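Local coordinates for catalase (Bacillus pumilus, PDB 4QOL) that breaks down hydrogen peroxide to water and oxygen at a haem and also shows peroxidase-like reactivity towards phenolic substrates, at the interface of chains A and B and the interface of chains A and C. Residues are numbered along the deposited sequence; one frame, centred on the assembly and turned at random. Chains: chain A/B/C, Catalase.

Contact 1: the interface of chains A and B. Residues chain A 365, 391, 393; chain B 7-8.
This is a two-fold symmetric homodimer interface of the haem catalase tetramer, where the N-terminal arm of chain B lies against loop residues of chain A. Both chains contribute loop residues to this patch, which hides 151 Å² of protein surface in all. In haem catalases such arms thread between subunits and tie them together. B:Lys7 and A:His365 make the side-chain contact. The lysine passes over one face of the imidazole, and the methylene CD of B:Lys7 sits above the ring centre, 3.7 Å from the ring centroid of A:His365, as a CH-pi contact. The two side chains cross at about a right angle. The touching group is therefore the aliphatic middle of the lysine and not its amine. CD of B:Lys7 lies 3.8 Å from CE1 of A:His365, while CG of the lysine stands nearer the CD2 and NE2 side of the same ring.

The B:Lys7 chain is bent at its third and fourth torsions (chi3 -136°, chi4 76°). These bends lift the amine away from the ring face and turn it towards A:Asp391. There NZ of B:Lys7 meets the backbone O of A:Asp391 at 3.2 Å, a weak hydrogen bond. The carboxylate of the same aspartate is not its partner: OD2 of A:Asp391 lies 5.5 Å from NZ of B:Lys7. At that distance it may still add a modest electrostatic attraction.

The backbone of the arm is packed as well. O of B:Asn8 comes 3.4 Å from CB of A:His365, beside the imidazole near CD2. The same carbonyl oxygen, O of B:Asn8, lies 3.7 Å from CB of A:Pro393. B:Asn8 thus meets chain A here through its backbone oxygen and not its side-chain amide. One residue earlier, O of B:Lys7 approaches CA of A:Pro393 at 3.3 Å.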
# COMPACT_ATOMS: atom_id res chain seq x y z
N HIS A 365 -17.79 7.92 -17.84
CA HIS A 365 -18.30 9.07 -17.12
C HIS A 365 -19.01 8.53 -15.89
O HIS A 365 -20.06 7.86 -16.02
CB HIS A 365 -19.34 9.87 -17.96
CG HIS A 365 -18.84 10.29 -19.30
ND1 HIS A 365 -17.84 11.21 -19.46
CD2 HIS A 365 -19.25 9.96 -20.55
CE1 HIS A 365 -17.58 11.37 -20.74
NE2 HIS A 365 -18.44 10.66 -21.42
N ASP A 391 -27.05 17.93 -18.12
CA ASP A 391 -25.82 17.65 -18.82
C ASP A 391 -24.92 16.68 -18.07
O ASP A 391 -23.99 16.14 -18.66
CB ASP A 391 -25.06 18.96 -19.01
CG ASP A 391 -24.87 19.72 -17.66
OD1 ASP A 391 -25.90 20.25 -17.17
OD2 ASP A 391 -23.75 19.72 -17.06
N PRO A 393 -23.87 13.09 -16.12
CA PRO A 393 -24.21 11.73 -16.60
C PRO A 393 -25.46 11.16 -15.93
O PRO A 393 -25.66 11.33 -14.72
CB PRO A 393 -22.96 10.91 -16.29
CG PRO A 393 -21.87 11.88 -15.94
CD PRO A 393 -22.45 13.25 -15.74
N LYS B 7 -24.84 12.70 -21.33
CA LYS B 7 -23.80 11.69 -21.21
C LYS B 7 -24.42 10.54 -20.47
O LYS B 7 -25.21 10.76 -19.56
CB LYS B 7 -22.60 12.26 -20.41
CG LYS B 7 -21.62 13.04 -21.27
CD LYS B 7 -20.54 13.72 -20.42
CE LYS B 7 -20.26 15.16 -20.83
NZ LYS B 7 -21.34 16.07 -20.37
N ASN B 8 -24.04 9.30 -20.86
CA ASN B 8 -24.34 8.16 -20.04
C ASN B 8 -23.45 8.12 -18.81
O ASN B 8 -22.23 8.32 -18.87
CB ASN B 8 -24.16 6.85 -20.76
CG ASN B 8 -25.10 6.69 -21.91
OD1 ASN B 8 -26.30 7.12 -21.85
ND2 ASN B 8 -24.60 6.16 -22.98

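Contact 2: the interface of chains A and C. Residues chain A 23, 38-39, 42-43; chain C 139-141.
Another two-fold symmetric homodimer interface of the haem catalase tetramer joins chains A and C, and this patch sets the N-terminal region of chain A against a short 3-10 helix of chain C. It helps hold the two subunits together through polar bonds at both ends of a leucine contact. A:Ser23 grips the carboxylate of C:Asp139 with two groups. The hydroxyl OG of A:Ser23 donates to OD1 of C:Asp139 at 2.6 Å, on the syn side and 15° out of the carboxylate plane. The backbone N of A:Ser23 donates to OD2 of C:Asp139 at 2.9 Å, also syn but tilted further, by 30°. Beside its own backbone N (chi1 -61°), OG is placed to share the carboxylate with that amide.

OD1 has a second donor within chain C. The backbone N of C:Leu141 reaches the anti lone pair of OD1 of C:Asp139 at 2.9 Å, in a nearly straight bond. The aspartate thus caps the start of 3-10 helix 140-142 while binding the other subunit. An alanine in place of C:Asp139 would probably leave the hydroxyl and amide of A:Ser23 and the amide of C:Leu141 without this shared acceptor, and free the start of the 3-10 helix to shift.

C:Leu141 packs on helix 37-46 of chain A. CD1 of C:Leu141 touches CD2 of the A:His38 imidazole at 3.8 Å, and the two side chains cross at about a right angle. CD1 of A:Leu39 meets the backbone of C:Leu141, 3.7 Å from its CA, while CD1 of C:Leu141 also rests on CA of A:Leu39. A:Lys42 is fully extended, which carries its amine past the leucine side chain to the carbonyl. NZ of A:Lys42 donates to O of C:Leu141 at 2.8 Å, close to the line of the carbonyl but tilted out of its plane. CD of A:Lys42 also packs near CD1 of C:Leu141. At the margin, CD2 of A:Leu43 lies 3.8 Å from O of C:Ala140.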
# COMPACT_ATOMS: atom_id res chain seq x y z
N SER A 23 28.49 9.01 -6.84
CA SER A 23 27.87 9.54 -5.67
C SER A 23 28.65 10.73 -5.14
O SER A 23 29.82 10.92 -5.43
CB SER A 23 27.83 8.49 -4.54
OG SER A 23 27.09 7.35 -4.90
N HIS A 38 19.87 13.09 -6.62
CA HIS A 38 19.85 12.15 -7.71
C HIS A 38 20.05 10.70 -7.25
O HIS A 38 19.32 9.79 -7.67
CB HIS A 38 20.90 12.51 -8.78
CG HIS A 38 21.00 11.53 -9.93
ND1 HIS A 38 19.91 11.02 -10.59
CD2 HIS A 38 22.07 11.02 -10.58
CE1 HIS A 38 20.30 10.23 -11.58
NE2 HIS A 38 21.60 10.16 -11.55
N LEU A 39 21.04 10.47 -6.41
CA LEU A 39 21.31 9.13 -5.87
C LEU A 39 20.06 8.60 -5.14
O LEU A 39 19.60 7.48 -5.40
CB LEU A 39 22.50 9.09 -4.89
CG LEU A 39 22.82 7.80 -4.14
CD1 LEU A 39 23.37 6.74 -5.13
CD2 LEU A 39 23.85 7.95 -3.00
N LYS A 42 16.92 7.99 -7.44
CA LYS A 42 17.16 6.89 -8.35
C LYS A 42 17.13 5.55 -7.58
O LYS A 42 16.41 4.65 -7.99
CB LYS A 42 18.49 7.12 -9.10
CG LYS A 42 18.82 6.07 -10.13
CD LYS A 42 20.24 6.37 -10.66
CE LYS A 42 20.73 5.42 -11.73
NZ LYS A 42 22.13 5.75 -12.15
N LEU A 43 17.85 5.45 -6.44
CA LEU A 43 17.74 4.26 -5.58
C LEU A 43 16.32 4.04 -5.02
O LEU A 43 15.77 2.90 -5.05
CB LEU A 43 18.75 4.29 -4.46
CG LEU A 43 20.25 4.11 -4.77
CD1 LEU A 43 21.01 4.23 -3.49
CD2 LEU A 43 20.49 2.79 -5.49
N ASP C 139 30.26 1.97 -7.07
CA ASP C 139 29.49 3.09 -6.62
C ASP C 139 28.00 2.74 -6.77
O ASP C 139 27.57 2.30 -7.81
CB ASP C 139 29.85 4.36 -7.44
CG ASP C 139 29.28 5.63 -6.84
OD1 ASP C 139 28.06 5.64 -6.56
OD2 ASP C 139 30.05 6.59 -6.60
N ALA C 140 27.24 2.94 -5.69
CA ALA C 140 25.82 2.59 -5.66
C ALA C 140 25.00 3.30 -6.68
O ALA C 140 23.92 2.80 -7.06
CB ALA C 140 25.32 2.87 -4.25
N LEU C 141 25.49 4.45 -7.18
CA LEU C 141 24.70 5.23 -8.18
C LEU C 141 24.50 4.37 -9.41
O LEU C 141 23.56 4.55 -10.11
CB LEU C 141 25.39 6.53 -8.53
CG LEU C 141 24.66 7.52 -9.42
CD1 LEU C 141 23.31 7.90 -8.84
CD2 LEU C 141 25.53 8.75 -9.60

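The centres of contact 1 and contact 2 lie about 48 Å apart, and the two patches have no residue in common. Both depend on the N-terminal region, but from different subunits: contact 1 uses the arm of chain B, whereas contact 2 uses a loop and helix 37-46 of chain A. Chain A therefore receives an N-terminal arm at one patch and offers its own N-terminal region at the other. Each interface has its two-fold twin, and the deposited assembly holds four copies. Together the patches join chain A to two different neighbours, as expected for a catalase tetramer with interlocked N-terminal segments.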